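Local coordinates for AlgX/AlgJ SGNH hydrolase-like domain-containing protein (Eubacterium siraeum, PDB 4NZK) that is of unknown function but belongs to the DHHW family of the SGNH hydrolase clan, consistent with an AlgX/AlgJ-like hydrolase-type domain, at residues His248-Asp253 and Ala293-Phe298; Glu194-Phe199 and Tyr260-Gly265. All coordinates share one frame; numbering follows the deposited sequence.

Contact 1. Residues His248-Asp253 and Ala293-Phe298; sequences HSIFVD and AEVPFF
Ile250 and Phe251 pack against Val295 and Pro296 within an alpha/beta fold of the SGNH-hydrolase type. Residues 248-253 belong to the long loop between strands 229-234 and 270-275. Residues 293-298 lie in the crossover that joins the parallel neighbours 282-287 and 304-309, and Ala293-Pro296 have helical backbone angles.

From CB, the Ile250 side chain is aimed at 293-298 from the outset. CG2 goes to the side of the backbone N, while CG1 sits between the N and the carbonyl carbon (chi1 64°). That places CG1 3.5 Å above the plane of the Phe251 ring, off its centre toward the rim. The chain then runs on extended, and CD1 makes the contact: Ile250 CD1 is 4.0 Å from CG of Pro296, equally near its CA, and 4.2 Å from Val295 CG1. The methyl thus lies against CG and CA of the proline and beside the valine branch.

Phe251 comes to the same proline with its far rim. Its CE1 lies 4.0 Å from Pro296 CG, and its CZ also reaches Pro296 CB; the approach is oblique. Pro296 is therefore gripped by an aliphatic tip and an aromatic rim from one loop. Val295 also rests on Ile285 of strand 282-287, and the neighbouring Phe297 meets Tyr171 edge-to-face.

An ST turn shapes the loop just before the ring: Phe251 N donates to Ser249 OG at 2.9 Å, nearly straight at 163°, and the same hydroxyl is also hydrogen-bonded to Tyr229 OH.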
ATOM      1  N   HIS A 248      12.198 -16.763   6.824  1.00 19.55           N
ATOM      2  CA  HIS A 248      11.820 -16.756   5.409  1.00 18.00           C
ATOM      3  C   HIS A 248      10.336 -16.576   5.121  1.00 17.91           C
ATOM      4  O   HIS A 248       9.912 -16.785   3.993  1.00 19.74           O
ATOM      5  CB  HIS A 248      12.352 -18.033   4.732  1.00 22.29           C
ATOM      6  CG  HIS A 248      13.839 -18.154   4.790  1.00 24.27           C
ATOM      7  ND1 HIS A 248      14.684 -17.277   4.146  1.00 28.14           N
ATOM      8  CD2 HIS A 248      14.633 -19.028   5.450  1.00 30.85           C
ATOM      9  CE1 HIS A 248      15.937 -17.604   4.405  1.00 33.01           C
ATOM     10  NE2 HIS A 248      15.934 -18.668   5.191  1.00 35.68           N
ATOM     11  N   SER A 249       9.579 -16.122   6.100  1.00 16.93           N
ATOM     12  CA  SER A 249       8.165 -15.802   5.922  1.00 17.83           C
ATOM     13  C   SER A 249       8.004 -14.303   5.748  1.00 16.42           C
ATOM     14  O   SER A 249       8.833 -13.522   6.204  1.00 17.74           O
ATOM     15  CB  SER A 249       7.355 -16.224   7.152  1.00 17.84           C
ATOM     16  OG  SER A 249       5.982 -15.910   6.991  1.00 19.98           O
ATOM     17  N   ILE A 250       6.946 -13.902   5.040  1.00 15.93           N
ATOM     18  CA  ILE A 250       6.576 -12.482   5.009  1.00 15.14           C
ATOM     19  C   ILE A 250       5.637 -12.118   6.143  1.00 13.91           C
ATOM     20  O   ILE A 250       5.260 -10.965   6.256  1.00 17.29           O
ATOM     21  CB  ILE A 250       5.968 -12.013   3.666  1.00 17.05           C
ATOM     22  CG1 ILE A 250       4.656 -12.736   3.410  1.00 17.16           C
ATOM     23  CG2 ILE A 250       6.992 -12.147   2.557  1.00 19.19           C
ATOM     24  CD1 ILE A 250       3.946 -12.155   2.208  1.00 22.41           C
ATOM     25  N   PHE A 251       5.190 -13.090   6.937  1.00 14.20           N
ATOM     26  CA  PHE A 251       4.278 -12.835   8.055  1.00 15.92           C
ATOM     27  C   PHE A 251       5.053 -12.912   9.338  1.00 18.62           C
ATOM     28  O   PHE A 251       5.622 -13.963   9.654  1.00 21.92           O
ATOM     29  CB  PHE A 251       3.089 -13.825   8.054  1.00 15.49           C
ATOM     30  CG  PHE A 251       2.327 -13.811   6.760  1.00 16.25           C
ATOM     31  CD1 PHE A 251       1.349 -12.863   6.524  1.00 18.43           C
ATOM     32  CD2 PHE A 251       2.621 -14.717   5.762  1.00 15.73           C
ATOM     33  CE1 PHE A 251       0.667 -12.819   5.299  1.00 16.82           C
ATOM     34  CE2 PHE A 251       1.975 -14.670   4.539  1.00 17.75           C
ATOM     35  CZ  PHE A 251       0.968 -13.722   4.311  1.00 17.49           C
ATOM     36  N   VAL A 252       5.044 -11.800  10.079  1.00 16.67           N
ATOM     37  CA  VAL A 252       5.815 -11.651  11.281  1.00 18.85           C
ATOM     38  C   VAL A 252       4.869 -11.536  12.464  1.00 19.25           C
ATOM     39  O   VAL A 252       3.964 -10.709  12.463  1.00 21.19           O
ATOM     40  CB  VAL A 252       6.702 -10.396  11.164  1.00 18.68           C
ATOM     41  CG1 VAL A 252       7.574 -10.200  12.402  1.00 24.60           C
ATOM     42  CG2 VAL A 252       7.629 -10.540   9.969  1.00 23.90           C
ATOM     43  N   ASP A 253       5.109 -12.311  13.504  1.00 20.41           N
ATOM     44  CA  ASP A 253       4.254 -12.236  14.713  1.00 19.55           C
ATOM     45  C   ASP A 253       4.378 -10.874  15.395  1.00 20.98           C
ATOM     46  O   ASP A 253       5.480 -10.309  15.486  1.00 23.40           O
ATOM     47  CB  ASP A 253       4.603 -13.336  15.703  1.00 28.71           C
ATOM     48  CG  ASP A 253       4.201 -14.722  15.208  1.00 42.12           C
ATOM     49  OD1 ASP A 253       3.341 -14.822  14.297  1.00 53.41           O
ATOM     50  OD2 ASP A 253       4.742 -15.715  15.740  1.00 78.99           O
ATOM     51  N   ALA A 293       0.480  -4.314   2.498  1.00 14.28           N
ATOM     52  CA  ALA A 293      -0.633  -5.274   2.532  1.00 12.53           C
ATOM     53  C   ALA A 293      -0.983  -5.870   1.187  1.00 13.54           C
ATOM     54  O   ALA A 293      -1.746  -6.831   1.116  1.00 13.12           O
ATOM     55  CB  ALA A 293      -1.871  -4.651   3.167  1.00 12.17           C
ATOM     56  N   GLU A 294      -0.453  -5.290   0.115  1.00 12.44           N
ATOM     57  CA  GLU A 294      -0.673  -5.852  -1.228  1.00 12.68           C
ATOM     58  C   GLU A 294       0.188  -7.081  -1.460  1.00 12.24           C
ATOM     59  O   GLU A 294      -0.185  -7.957  -2.203  1.00 12.82           O
ATOM     60  CB  GLU A 294      -0.342  -4.837  -2.330  1.00 11.99           C
ATOM     61  CG  GLU A 294      -1.197  -3.575  -2.290  1.00 13.26           C
ATOM     62  CD  GLU A 294      -0.808  -2.518  -3.331  1.00 16.18           C
ATOM     63  OE1 GLU A 294      -0.322  -2.892  -4.412  1.00 17.15           O
ATOM     64  OE2 GLU A 294      -1.023  -1.288  -3.065  1.00 16.18           O
ATOM     65  N   VAL A 295       1.345  -7.138  -0.808  1.00 11.81           N
ATOM     66  CA  VAL A 295       2.365  -8.154  -1.131  1.00 11.83           C
ATOM     67  C   VAL A 295       1.880  -9.590  -1.053  1.00 12.96           C
ATOM     68  O   VAL A 295       2.149 -10.365  -1.991  1.00 13.39           O
ATOM     69  CB  VAL A 295       3.665  -7.924  -0.322  1.00 14.22           C
ATOM     70  CG1 VAL A 295       4.670  -9.034  -0.565  1.00 17.68           C
ATOM     71  CG2 VAL A 295       4.282  -6.579  -0.705  1.00 15.24           C
ATOM     72  N   PRO A 296       1.125  -9.956   0.009  1.00 12.68           N
ATOM     73  CA  PRO A 296       0.648 -11.340   0.069  1.00 13.13           C
ATOM     74  C   PRO A 296      -0.158 -11.775  -1.166  1.00 13.05           C
ATOM     75  O   PRO A 296      -0.196 -12.956  -1.508  1.00 14.64           O
ATOM     76  CB  PRO A 296      -0.240 -11.335   1.331  1.00 15.60           C
ATOM     77  CG  PRO A 296       0.435 -10.319   2.224  1.00 13.48           C
ATOM     78  CD  PRO A 296       0.789  -9.219   1.243  1.00 13.15           C
ATOM     79  N   PHE A 297      -0.804 -10.817  -1.815  1.00 10.94           N
ATOM     80  CA  PHE A 297      -1.688 -11.094  -2.965  1.00 10.80           C
ATOM     81  C   PHE A 297      -0.960 -11.159  -4.280  1.00 13.36           C
ATOM     82  O   PHE A 297      -1.600 -11.353  -5.304  1.00 13.93           O
ATOM     83  CB  PHE A 297      -2.802 -10.047  -3.010  1.00 11.64           C
ATOM     84  CG  PHE A 297      -3.526  -9.914  -1.701  1.00 12.07           C
ATOM     85  CD1 PHE A 297      -4.179 -11.015  -1.149  1.00 13.76           C
ATOM     86  CD2 PHE A 297      -3.532  -8.723  -0.999  1.00 14.24           C
ATOM     87  CE1 PHE A 297      -4.840 -10.931   0.072  1.00 13.64           C
ATOM     88  CE2 PHE A 297      -4.172  -8.636   0.217  1.00 12.82           C
ATOM     89  CZ  PHE A 297      -4.830  -9.730   0.758  1.00 15.50           C
ATOM     90  N   PHE A 298       0.367 -11.000  -4.264  1.00 12.05           N
ATOM     91  CA  PHE A 298       1.164 -11.147  -5.484  1.00 11.49           C
ATOM     92  C   PHE A 298       1.905 -12.473  -5.586  1.00 12.39           C
ATOM     93  O   PHE A 298       2.373 -12.848  -6.670  1.00 13.40           O
ATOM     94  CB  PHE A 298       2.191 -10.020  -5.609  1.00 11.87           C
ATOM     95  CG  PHE A 298       1.594  -8.647  -5.667  1.00 14.18           C
ATOM     96  CD1 PHE A 298       0.409  -8.409  -6.312  1.00 14.97           C
ATOM     97  CD2 PHE A 298       2.253  -7.581  -5.080  1.00 15.03           C
ATOM     98  CE1 PHE A 298      -0.102  -7.121  -6.398  1.00 17.72           C
ATOM     99  CE2 PHE A 298       1.738  -6.305  -5.147  1.00 16.05           C
ATOM    100  CZ  PHE A 298       0.570  -6.080  -5.798  1.00 16.13           C
TER

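Contact 2. Residues Glu194-Phe199 and Tyr260-Gly265; sequences ETIEGF and YSTFMG
Strand 194-197 runs past the 3-10 turn 260-262 and then rounds a corner at Gly198, whose phi is positive (70°); beyond it the CA of Phe199 lies 9.0 Å from that of Tyr260, the closest CA pair of the two segments.

Two separate touches result. In the first, Ile196 sends its CG1 branch out beside the backbone N, and its end methyl, CD1, comes 3.8 Å from OG1 of Thr262. The two side chains run antiparallel alongside one another. That hydroxyl is hydrogen-bonded to the carbonyl O of Ala259, just before the turn, so the methyl meets an oxygen whose proton is spent on that carbonyl.

The second touch comes after the corner. Strand 192-199 pairs antiparallel with 218-224 in a small two-stranded sheet, separate from the main sheet of the SGNH-type fold, and Phe199 reaches from it toward the loop. With CG anti to the backbone N (chi1 175°), the ring extends until its far atom, CZ, lies 4.2 Å from Tyr260 N and 4.4 Å from Tyr260 CB. The approach is oblique to the ring, which also meets Phe220 edge-to-face.

Tyr260 itself leads away from the strand: its ring stacks with His164 and touches Trp165, while Phe199 touches Asp162, all three from the sequence that gives the DHHW family its name. The phenol OH of Tyr260 is hydrogen-bonded to the carbonyl O of Ser289.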
ATOM      1  N   GLU A 194      -6.603 -15.489   8.683  1.00 15.07           N
ATOM      2  CA  GLU A 194      -6.139 -15.299  10.032  1.00 13.86           C
ATOM      3  C   GLU A 194      -6.739 -13.998  10.591  1.00 15.51           C
ATOM      4  O   GLU A 194      -6.928 -13.026   9.883  1.00 15.42           O
ATOM      5  CB  GLU A 194      -4.616 -15.195  10.073  1.00 18.19           C
ATOM      6  CG  GLU A 194      -3.883 -16.415   9.532  1.00 24.63           C
ATOM      7  CD  GLU A 194      -3.934 -17.657  10.418  1.00 35.41           C
ATOM      8  OE1 GLU A 194      -4.325 -17.573  11.592  1.00 35.38           O
ATOM      9  OE2 GLU A 194      -3.553 -18.744   9.923  1.00 44.43           O
ATOM     10  N   THR A 195      -6.964 -13.965  11.893  1.00 15.83           N
ATOM     11  CA  THR A 195      -7.649 -12.852  12.524  1.00 16.36           C
ATOM     12  C   THR A 195      -6.932 -12.376  13.776  1.00 18.55           C
ATOM     13  O   THR A 195      -6.489 -13.202  14.605  1.00 21.54           O
ATOM     14  CB  THR A 195      -9.076 -13.276  12.919  1.00 21.32           C
ATOM     15  OG1 THR A 195      -9.781 -13.808  11.779  1.00 24.86           O
ATOM     16  CG2 THR A 195      -9.842 -12.141  13.470  1.00 23.02           C
ATOM     17  N   ILE A 196      -6.811 -11.056  13.884  1.00 16.11           N
ATOM     18  CA  ILE A 196      -6.269 -10.403  15.077  1.00 16.30           C
ATOM     19  C   ILE A 196      -7.368  -9.501  15.612  1.00 16.33           C
ATOM     20  O   ILE A 196      -7.764  -8.517  14.954  1.00 18.60           O
ATOM     21  CB  ILE A 196      -4.990  -9.585  14.791  1.00 19.53           C
ATOM     22  CG1 ILE A 196      -3.883 -10.497  14.211  1.00 18.99           C
ATOM     23  CG2 ILE A 196      -4.492  -8.851  16.054  1.00 19.09           C
ATOM     24  CD1 ILE A 196      -2.671  -9.789  13.681  1.00 22.41           C
ATOM     25  N   GLU A 197      -7.833  -9.806  16.821  1.00 19.91           N
ATOM     26  CA  GLU A 197      -8.857  -9.012  17.455  1.00 18.15           C
ATOM     27  C   GLU A 197      -8.206  -7.903  18.284  1.00 15.74           C
ATOM     28  O   GLU A 197      -7.019  -7.983  18.634  1.00 18.70           O
ATOM     29  CB  GLU A 197      -9.731  -9.881  18.362  1.00 19.58           C
ATOM     30  CG  GLU A 197     -10.467 -10.994  17.630  1.00 24.08           C
ATOM     31  CD  GLU A 197     -11.608 -10.496  16.750  1.00 33.91           C
ATOM     32  OE1 GLU A 197     -11.897  -9.267  16.738  1.00 39.82           O
ATOM     33  OE2 GLU A 197     -12.219 -11.340  16.030  1.00 36.20           O
ATOM     34  N   GLY A 198      -8.979  -6.858  18.530  1.00 19.79           N
ATOM     35  CA  GLY A 198      -8.550  -5.775  19.407  1.00 17.66           C
ATOM     36  C   GLY A 198      -7.431  -4.921  18.823  1.00 16.96           C
ATOM     37  O   GLY A 198      -6.558  -4.438  19.558  1.00 20.39           O
ATOM     38  N   PHE A 199      -7.484  -4.679  17.514  1.00 15.58           N
ATOM     39  CA  PHE A 199      -6.493  -3.841  16.859  1.00 13.78           C
ATOM     40  C   PHE A 199      -6.867  -2.361  16.929  1.00 13.54           C
ATOM     41  O   PHE A 199      -7.875  -1.932  16.394  1.00 14.28           O
ATOM     42  CB  PHE A 199      -6.371  -4.244  15.390  1.00 15.71           C
ATOM     43  CG  PHE A 199      -5.464  -3.368  14.555  1.00 15.14           C
ATOM     44  CD1 PHE A 199      -4.218  -2.933  15.022  1.00 15.25           C
ATOM     45  CD2 PHE A 199      -5.817  -3.042  13.253  1.00 15.55           C
ATOM     46  CE1 PHE A 199      -3.391  -2.149  14.220  1.00 14.02           C
ATOM     47  CE2 PHE A 199      -4.987  -2.260  12.461  1.00 16.90           C
ATOM     48  CZ  PHE A 199      -3.775  -1.820  12.944  1.00 17.26           C
ATOM     49  N   TYR A 260      -0.656  -4.315  11.701  1.00 14.09           N
ATOM     50  CA  TYR A 260      -0.294  -3.987  10.307  1.00 12.91           C
ATOM     51  C   TYR A 260       1.144  -4.366   9.976  1.00 15.43           C
ATOM     52  O   TYR A 260       1.467  -4.672   8.826  1.00 15.15           O
ATOM     53  CB  TYR A 260      -0.580  -2.518   9.956  1.00 15.54           C
ATOM     54  CG  TYR A 260      -0.578  -2.262   8.463  1.00 14.05           C
ATOM     55  CD1 TYR A 260      -1.683  -2.583   7.697  1.00 15.20           C
ATOM     56  CD2 TYR A 260       0.563  -1.752   7.797  1.00 13.70           C
ATOM     57  CE1 TYR A 260      -1.697  -2.374   6.314  1.00 13.73           C
ATOM     58  CE2 TYR A 260       0.557  -1.541   6.420  1.00 13.54           C
ATOM     59  CZ  TYR A 260      -0.589  -1.864   5.688  1.00 12.93           C
ATOM     60  OH  TYR A 260      -0.608  -1.651   4.327  1.00 13.54           O
ATOM     61  N   SER A 261       1.995  -4.410  11.009  1.00 15.64           N
ATOM     62  CA  SER A 261       3.385  -4.799  10.839  1.00 14.91           C
ATOM     63  C   SER A 261       3.548  -6.317  10.693  1.00 14.91           C
ATOM     64  O   SER A 261       4.638  -6.814  10.555  1.00 17.47           O
ATOM     65  CB  SER A 261       4.256  -4.247  11.975  1.00 18.11           C
ATOM     66  OG  SER A 261       4.331  -2.852  11.851  1.00 23.00           O
ATOM     67  N   THR A 262       2.449  -7.059  10.759  1.00 13.71           N
ATOM     68  CA  THR A 262       2.477  -8.477  10.383  1.00 15.71           C
ATOM     69  C   THR A 262       3.157  -8.661   9.004  1.00 14.71           C
ATOM     70  O   THR A 262       3.844  -9.646   8.766  1.00 15.95           O
ATOM     71  CB  THR A 262       1.051  -9.047  10.340  1.00 16.30           C
ATOM     72  OG1 THR A 262       0.460  -8.921  11.637  1.00 18.46           O
ATOM     73  CG2 THR A 262       1.042 -10.486   9.894  1.00 20.26           C
ATOM     74  N   PHE A 263       2.938  -7.722   8.092  1.00 13.58           N
ATOM     75  CA  PHE A 263       3.537  -7.805   6.754  1.00 13.20           C
ATOM     76  C   PHE A 263       5.002  -7.311   6.774  1.00 15.25           C
ATOM     77  O   PHE A 263       5.272  -6.114   6.797  1.00 16.57           O
ATOM     78  CB  PHE A 263       2.698  -7.021   5.753  1.00 15.17           C
ATOM     79  CG  PHE A 263       1.232  -7.372   5.836  1.00 12.49           C
ATOM     80  CD1 PHE A 263       0.817  -8.685   5.701  1.00 15.08           C
ATOM     81  CD2 PHE A 263       0.291  -6.404   6.125  1.00 13.14           C
ATOM     82  CE1 PHE A 263      -0.528  -9.009   5.848  1.00 17.53           C
ATOM     83  CE2 PHE A 263      -1.033  -6.697   6.258  1.00 15.92           C
ATOM     84  CZ  PHE A 263      -1.457  -8.009   6.113  1.00 18.17           C
HETATM   85  N   MSE A 264       5.902  -8.277   6.811  1.00 15.39           N
HETATM   86  CA  MSE A 264       7.353  -8.111   6.749  0.66 14.69           C
HETATM   87  C   MSE A 264       7.990  -7.337   7.878  1.00 14.46           C
HETATM   88  O   MSE A 264       9.185  -7.003   7.811  1.00 18.79           O
HETATM   89  CB  MSE A 264       7.736  -7.502   5.417  0.66 15.22           C
HETATM   90  CG  MSE A 264       7.207  -8.403   4.306  0.66 16.28           C
HETATM   91 SE   MSE A 264       7.305  -7.506   2.571  0.50 15.75          SE
HETATM   92  CE  MSE A 264       5.779  -6.288   2.787  0.66 18.25           C
ATOM     93  N   GLY A 265       7.222  -7.093   8.954  1.00 16.13           N
ATOM     94  CA  GLY A 265       7.751  -6.501  10.177  1.00 20.49           C
ATOM     95  C   GLY A 265       8.023  -5.014  10.224  1.00 23.40           C
ATOM     96  O   GLY A 265       8.328  -4.474  11.275  1.00 32.47           O
TER

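How the contacts relate
Contacts 1 and 2 share one element, the long loop between strands 229-234 and 270-275, which supplies 248-253 to the first and 260-265 to the second. These two parts of the loop are tied by probable backbone hydrogen bonds, Val252 N to Thr262 O and Met264 N to Ile250 O, both 2.8 Å. The contacts, about 11 Å apart between centres, meet different partners: contact 1 the crossover after strand 282-287, in a wholly apolar touch, contact 2 strand 192-199 of the small two-stranded sheet, with a hydroxyl and a backbone N included. Both are largely buried, contact 2 somewhat farther from the chain's centre and with exposed strand residues alongside.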